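Local coordinates for cytochrome C-type biogenesis protein ccmF (Thermus thermophilus, PDB 6ZMQ) that is the membrane-bound cytochrome c heme lyase, which binds heme b and probably helps attach heme to apocytochrome c during cytochrome c maturation, at residues A78-D83 with W100-T105; G558-V563 with R578-P583. All blocks are in the same frame, centred on the assembly; numbering follows the deposited sequence.

Interaction 1 of 2, residues A78-D83 with W100-T105; sequences ALLVHD and WVTLVT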
# COMPACT_ATOMS: atom_id res chain seq x y z
N ALA A 78 7.07 19.05 20.87
CA ALA A 78 5.95 19.17 21.80
C ALA A 78 5.56 17.82 22.39
O ALA A 78 5.19 17.73 23.57
CB ALA A 78 4.75 19.81 21.10
N LEU A 79 5.63 16.77 21.58
CA LEU A 79 5.32 15.43 22.06
C LEU A 79 6.39 14.89 23.00
O LEU A 79 6.11 14.03 23.84
CB LEU A 79 5.11 14.51 20.87
CG LEU A 79 3.62 14.56 20.55
CD1 LEU A 79 3.33 14.18 19.15
CD2 LEU A 79 2.97 13.60 21.48
N LEU A 80 7.62 15.39 22.89
CA LEU A 80 8.68 14.95 23.79
C LEU A 80 8.72 15.75 25.09
O LEU A 80 8.96 15.17 26.15
CB LEU A 80 10.04 15.05 23.08
CG LEU A 80 10.67 13.75 22.57
CD1 LEU A 80 9.78 13.06 21.56
CD2 LEU A 80 12.01 14.09 21.94
N VAL A 81 8.44 17.06 25.04
CA VAL A 81 8.50 17.89 26.24
C VAL A 81 7.22 17.82 27.06
O VAL A 81 7.16 18.44 28.14
CB VAL A 81 8.76 19.38 25.94
CG1 VAL A 81 10.10 19.57 25.22
CG2 VAL A 81 7.59 20.02 25.19
N HIS A 82 6.20 17.09 26.58
CA HIS A 82 4.92 16.84 27.25
C HIS A 82 4.17 18.13 27.55
O HIS A 82 3.58 18.31 28.62
CB HIS A 82 5.11 15.98 28.50
CG HIS A 82 5.96 14.77 28.26
ND1 HIS A 82 5.80 13.96 27.15
CD2 HIS A 82 7.01 14.26 28.95
CE1 HIS A 82 6.69 12.99 27.19
NE2 HIS A 82 7.44 13.15 28.27
N ASP A 83 4.24 19.05 26.59
CA ASP A 83 3.31 20.16 26.51
C ASP A 83 1.92 19.57 26.30
O ASP A 83 1.75 18.67 25.49
CB ASP A 83 3.71 21.08 25.35
CG ASP A 83 2.97 22.42 25.33
OD1 ASP A 83 2.00 22.63 26.08
OD2 ASP A 83 3.37 23.27 24.51
N TRP A 100 8.90 4.89 21.73
CA TRP A 100 8.59 4.61 20.33
C TRP A 100 7.20 5.10 19.93
O TRP A 100 6.99 5.40 18.75
CB TRP A 100 8.71 3.10 20.02
CG TRP A 100 7.56 2.23 20.48
CD1 TRP A 100 7.46 1.57 21.67
CD2 TRP A 100 6.37 1.90 19.74
NE1 TRP A 100 6.28 0.87 21.72
CE2 TRP A 100 5.59 1.06 20.55
CE3 TRP A 100 5.89 2.26 18.47
CZ2 TRP A 100 4.35 0.56 20.14
CZ3 TRP A 100 4.66 1.76 18.07
CH2 TRP A 100 3.91 0.92 18.90
N VAL A 101 6.27 5.21 20.88
CA VAL A 101 4.95 5.68 20.50
C VAL A 101 4.89 7.20 20.56
O VAL A 101 4.02 7.81 19.94
CB VAL A 101 3.84 5.01 21.34
CG1 VAL A 101 3.68 5.67 22.70
CG2 VAL A 101 2.50 4.93 20.57
N THR A 102 5.81 7.85 21.29
CA THR A 102 5.87 9.31 21.24
C THR A 102 6.49 9.82 19.95
O THR A 102 6.26 10.98 19.59
CB THR A 102 6.67 9.88 22.43
OG1 THR A 102 7.88 9.14 22.59
CG2 THR A 102 5.86 9.82 23.70
N LEU A 103 7.29 9.01 19.26
CA LEU A 103 7.83 9.43 17.98
C LEU A 103 6.93 9.06 16.80
O LEU A 103 7.14 9.58 15.70
CB LEU A 103 9.24 8.85 17.75
CG LEU A 103 10.34 9.20 18.77
CD1 LEU A 103 11.21 7.99 19.11
CD2 LEU A 103 11.19 10.40 18.33
N VAL A 104 5.94 8.19 17.01
CA VAL A 104 4.98 7.85 15.97
C VAL A 104 3.59 8.39 16.28
O VAL A 104 2.65 8.17 15.50
CB VAL A 104 4.94 6.33 15.72
CG1 VAL A 104 6.36 5.80 15.48
CG2 VAL A 104 4.25 5.60 16.86
N THR A 105 3.44 9.12 17.37
CA THR A 105 2.31 10.04 17.59
C THR A 105 2.26 11.25 16.64
O THR A 105 1.14 11.65 16.29
CB THR A 105 2.31 10.49 19.07
OG1 THR A 105 2.36 9.32 19.89
CG2 THR A 105 1.02 11.18 19.46
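The first torsion of Leu79 (chi1 -91°) places CG on the Thr105 side, and the second (chi2 157°) then sets CD1 and CD2 against that residue; Thr105 in turn holds OG1 beside its backbone N (chi1 -52°), which leaves CG2 anti to that N, where it meets the leucine methyls. The two side chains cross obliquely, and both leucine methyls share the single threonine methyl: CD2 lies 3.7 Å from Thr105 CG2, while CD1 of Leu79 is 3.8 Å from the same atom. Further down the leucine, CB packs 3.9 Å from the carbonyl O of Thr102, where the two backbones come nearest, with the CA atoms of Leu79 and Thr102 6.2 Å apart. A second, looser pair flanks this buried patch on the protein surface, Leu80 CD1 lying 4.4 Å from Leu103 CD2.

The contact illustrates how the ends of a long and a short helix can pack chiefly through methyl groups. The hydroxyl of Thr102, beside Leu80, is satisfied within its own chain, where OG1 hydrogen-bonds the carbonyls of Leu99 and Pro98. An alanine in place of Leu79 would probably open a gap beside Thr105 CG2, leaving it without the two methyls that cover it.

After helix 61-81, which is predicted to span the membrane, His82 is the first residue to leave helical geometry, with positive phi. The segment that follows includes the short helix 87-92 and returns as helix 99-104 to pack against the end it left. Leu79 touches Val89 and Thr105 touches Asn92, placing helix 87-92 against this same pair, while the loop residues His93 and Pro106 also pack on Leu79.

Interaction 2 of 2, residues G558-V563 with R578-P583; sequences GRRFAV and RLHFYP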
# COMPACT_ATOMS: atom_id res chain seq x y z
N GLY A 558 0.60 -3.21 31.56
CA GLY A 558 0.60 -1.76 31.33
C GLY A 558 -0.64 -1.36 30.68
O GLY A 558 -1.01 -2.16 29.79
N ARG A 559 -1.03 -0.10 30.84
CA ARG A 559 -2.18 0.61 30.22
C ARG A 559 -3.33 -0.33 29.90
O ARG A 559 -4.45 0.19 29.78
CB ARG A 559 -1.73 1.41 29.00
CG ARG A 559 -0.60 2.40 29.27
CD ARG A 559 -0.63 3.63 28.38
NE ARG A 559 -0.66 4.80 29.24
CZ ARG A 559 0.31 5.71 29.34
NH1 ARG A 559 0.18 6.72 30.18
NH2 ARG A 559 1.40 5.60 28.60
N ARG A 560 -3.01 -1.59 29.58
CA ARG A 560 -3.91 -2.70 29.40
C ARG A 560 -3.48 -3.84 30.31
O ARG A 560 -2.29 -4.03 30.62
CB ARG A 560 -4.06 -3.17 27.93
CG ARG A 560 -2.84 -3.34 27.02
CD ARG A 560 -2.05 -4.63 27.22
NE ARG A 560 -1.20 -4.88 26.06
CZ ARG A 560 -0.40 -5.92 25.90
NH1 ARG A 560 -0.30 -6.86 26.84
NH2 ARG A 560 0.31 -6.04 24.79
N PHE A 561 -4.53 -4.44 30.85
CA PHE A 561 -4.53 -5.65 31.64
C PHE A 561 -4.86 -6.77 30.66
O PHE A 561 -5.71 -6.60 29.78
CB PHE A 561 -5.59 -5.56 32.74
CG PHE A 561 -5.37 -4.41 33.71
CD1 PHE A 561 -5.86 -3.13 33.45
CD2 PHE A 561 -4.66 -4.62 34.88
CE1 PHE A 561 -5.65 -2.08 34.35
CE2 PHE A 561 -4.45 -3.58 35.78
CZ PHE A 561 -4.94 -2.32 35.51
N ALA A 562 -4.16 -7.88 30.78
CA ALA A 562 -4.32 -8.96 29.81
C ALA A 562 -4.85 -10.21 30.49
O ALA A 562 -4.56 -10.47 31.67
CB ALA A 562 -3.00 -9.25 29.11
N VAL A 563 -5.64 -10.98 29.75
CA VAL A 563 -6.15 -12.25 30.26
C VAL A 563 -5.95 -13.35 29.23
O VAL A 563 -5.76 -13.11 28.03
CB VAL A 563 -7.62 -12.17 30.72
CG1 VAL A 563 -7.72 -11.52 32.11
CG2 VAL A 563 -8.44 -11.39 29.73
N ARG A 578 -1.03 -20.19 24.55
CA ARG A 578 -1.61 -19.11 25.35
C ARG A 578 -2.09 -17.97 24.46
O ARG A 578 -1.34 -17.01 24.22
CB ARG A 578 -0.57 -18.59 26.36
CG ARG A 578 -0.16 -19.51 27.52
CD ARG A 578 1.34 -19.37 27.78
NE ARG A 578 1.88 -20.35 28.73
CZ ARG A 578 1.82 -20.20 30.05
NH1 ARG A 578 1.33 -19.08 30.57
NH2 ARG A 578 2.31 -21.13 30.85
N LEU A 579 -3.36 -18.02 24.02
CA LEU A 579 -4.00 -16.94 23.27
C LEU A 579 -4.41 -15.82 24.21
O LEU A 579 -4.54 -16.02 25.42
CB LEU A 579 -5.22 -17.45 22.52
CG LEU A 579 -6.18 -18.21 23.44
CD1 LEU A 579 -7.57 -18.07 22.95
CD2 LEU A 579 -5.85 -19.70 23.49
N HIS A 580 -4.64 -14.62 23.66
CA HIS A 580 -4.66 -13.46 24.54
C HIS A 580 -6.00 -12.72 24.47
O HIS A 580 -6.83 -12.98 23.59
CB HIS A 580 -3.52 -12.55 24.13
CG HIS A 580 -2.78 -11.91 25.26
ND1 HIS A 580 -1.49 -12.28 25.58
CD2 HIS A 580 -3.09 -10.89 26.09
CE1 HIS A 580 -1.06 -11.54 26.59
NE2 HIS A 580 -2.01 -10.69 26.91
N PHE A 581 -6.20 -11.79 25.41
CA PHE A 581 -7.37 -10.93 25.37
C PHE A 581 -7.06 -9.66 26.14
O PHE A 581 -6.38 -9.73 27.17
CB PHE A 581 -8.58 -11.61 26.02
CG PHE A 581 -9.88 -11.33 25.34
CD1 PHE A 581 -10.12 -10.12 24.73
CD2 PHE A 581 -10.87 -12.29 25.35
CE1 PHE A 581 -11.32 -9.88 24.11
CE2 PHE A 581 -12.08 -12.05 24.73
CZ PHE A 581 -12.31 -10.84 24.10
N TYR A 582 -7.58 -8.52 25.70
CA TYR A 582 -7.43 -7.31 26.51
C TYR A 582 -8.78 -6.71 26.85
O TYR A 582 -9.45 -6.16 25.97
CB TYR A 582 -6.60 -6.24 25.81
CG TYR A 582 -5.31 -6.75 25.30
CD1 TYR A 582 -4.40 -7.34 26.17
CD2 TYR A 582 -4.96 -6.56 23.98
CE1 TYR A 582 -3.21 -7.80 25.71
CE2 TYR A 582 -3.74 -6.98 23.51
CZ TYR A 582 -2.87 -7.62 24.38
OH TYR A 582 -1.65 -8.07 23.94
N PRO A 583 -9.14 -6.41 28.20
CA PRO A 583 -10.20 -5.36 28.96
C PRO A 583 -9.12 -4.27 28.70
O PRO A 583 -8.16 -4.28 29.42
CB PRO A 583 -10.37 -6.10 30.27
CG PRO A 583 -10.21 -7.51 29.85
CD PRO A 583 -8.85 -7.37 29.25
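Arg560 lays its side chain obliquely over one face of the Tyr582 ring, with CD 4.0 Å from the ring centroid in a CH-pi contact. Its CG sits between the backbone N and the carbonyl carbon (chi1 45°), and a bend at chi2 turns the chain onto the tyrosine. The guanidinium continues the overlap, its plane tilted 32° from the ring and Tyr582 CZ above its centre. Tyr582 OH also lies over that guanidinium face, a poor angle for hydrogen bonding from NH2. The charge is instead paired with Glu557, which forms a salt bridge with NH1. At the edge of the tyrosine, Ala562 CB packs 3.7 Å from CE1.

These residues belong to a beta hairpin whose strands, 561-566 and 578-581, are the two inner ones of a four-stranded antiparallel sheet; 554-556 and 593-594 flank them. Across the pair, Val563 N donates to Phe581 O at 3.0 Å, nearly straight at 168°. Beside that bond the valine and phenylalanine side chains cross, Val563 CG2 lying 3.7 Å from Phe581 CB. The same methyl reaches CD of Pro583 at 4.1 Å, while the Phe581 ring meets the ring of Phe609.

How the interactions relate
Interaction 1 closes before interaction 2 opens along the chain, and they share no element: one joins the ends of helices 61-81 and 99-104, the other two strands of a sheet. Their centres lie 25 Å apart, with nearest atoms about 6 Å apart and not touching, and both are away from the annotated sites. Interaction 1 is largely buried with a surface edge, small, mainly apolar and made mostly by side chains. Interaction 2, partly buried, covers more area and adds a backbone bond and an arginine laid over a tyrosine face, whose charge partner, Glu557, lies outside the contact. Helix ends thus meet through side chains, while strands also pair through the backbone.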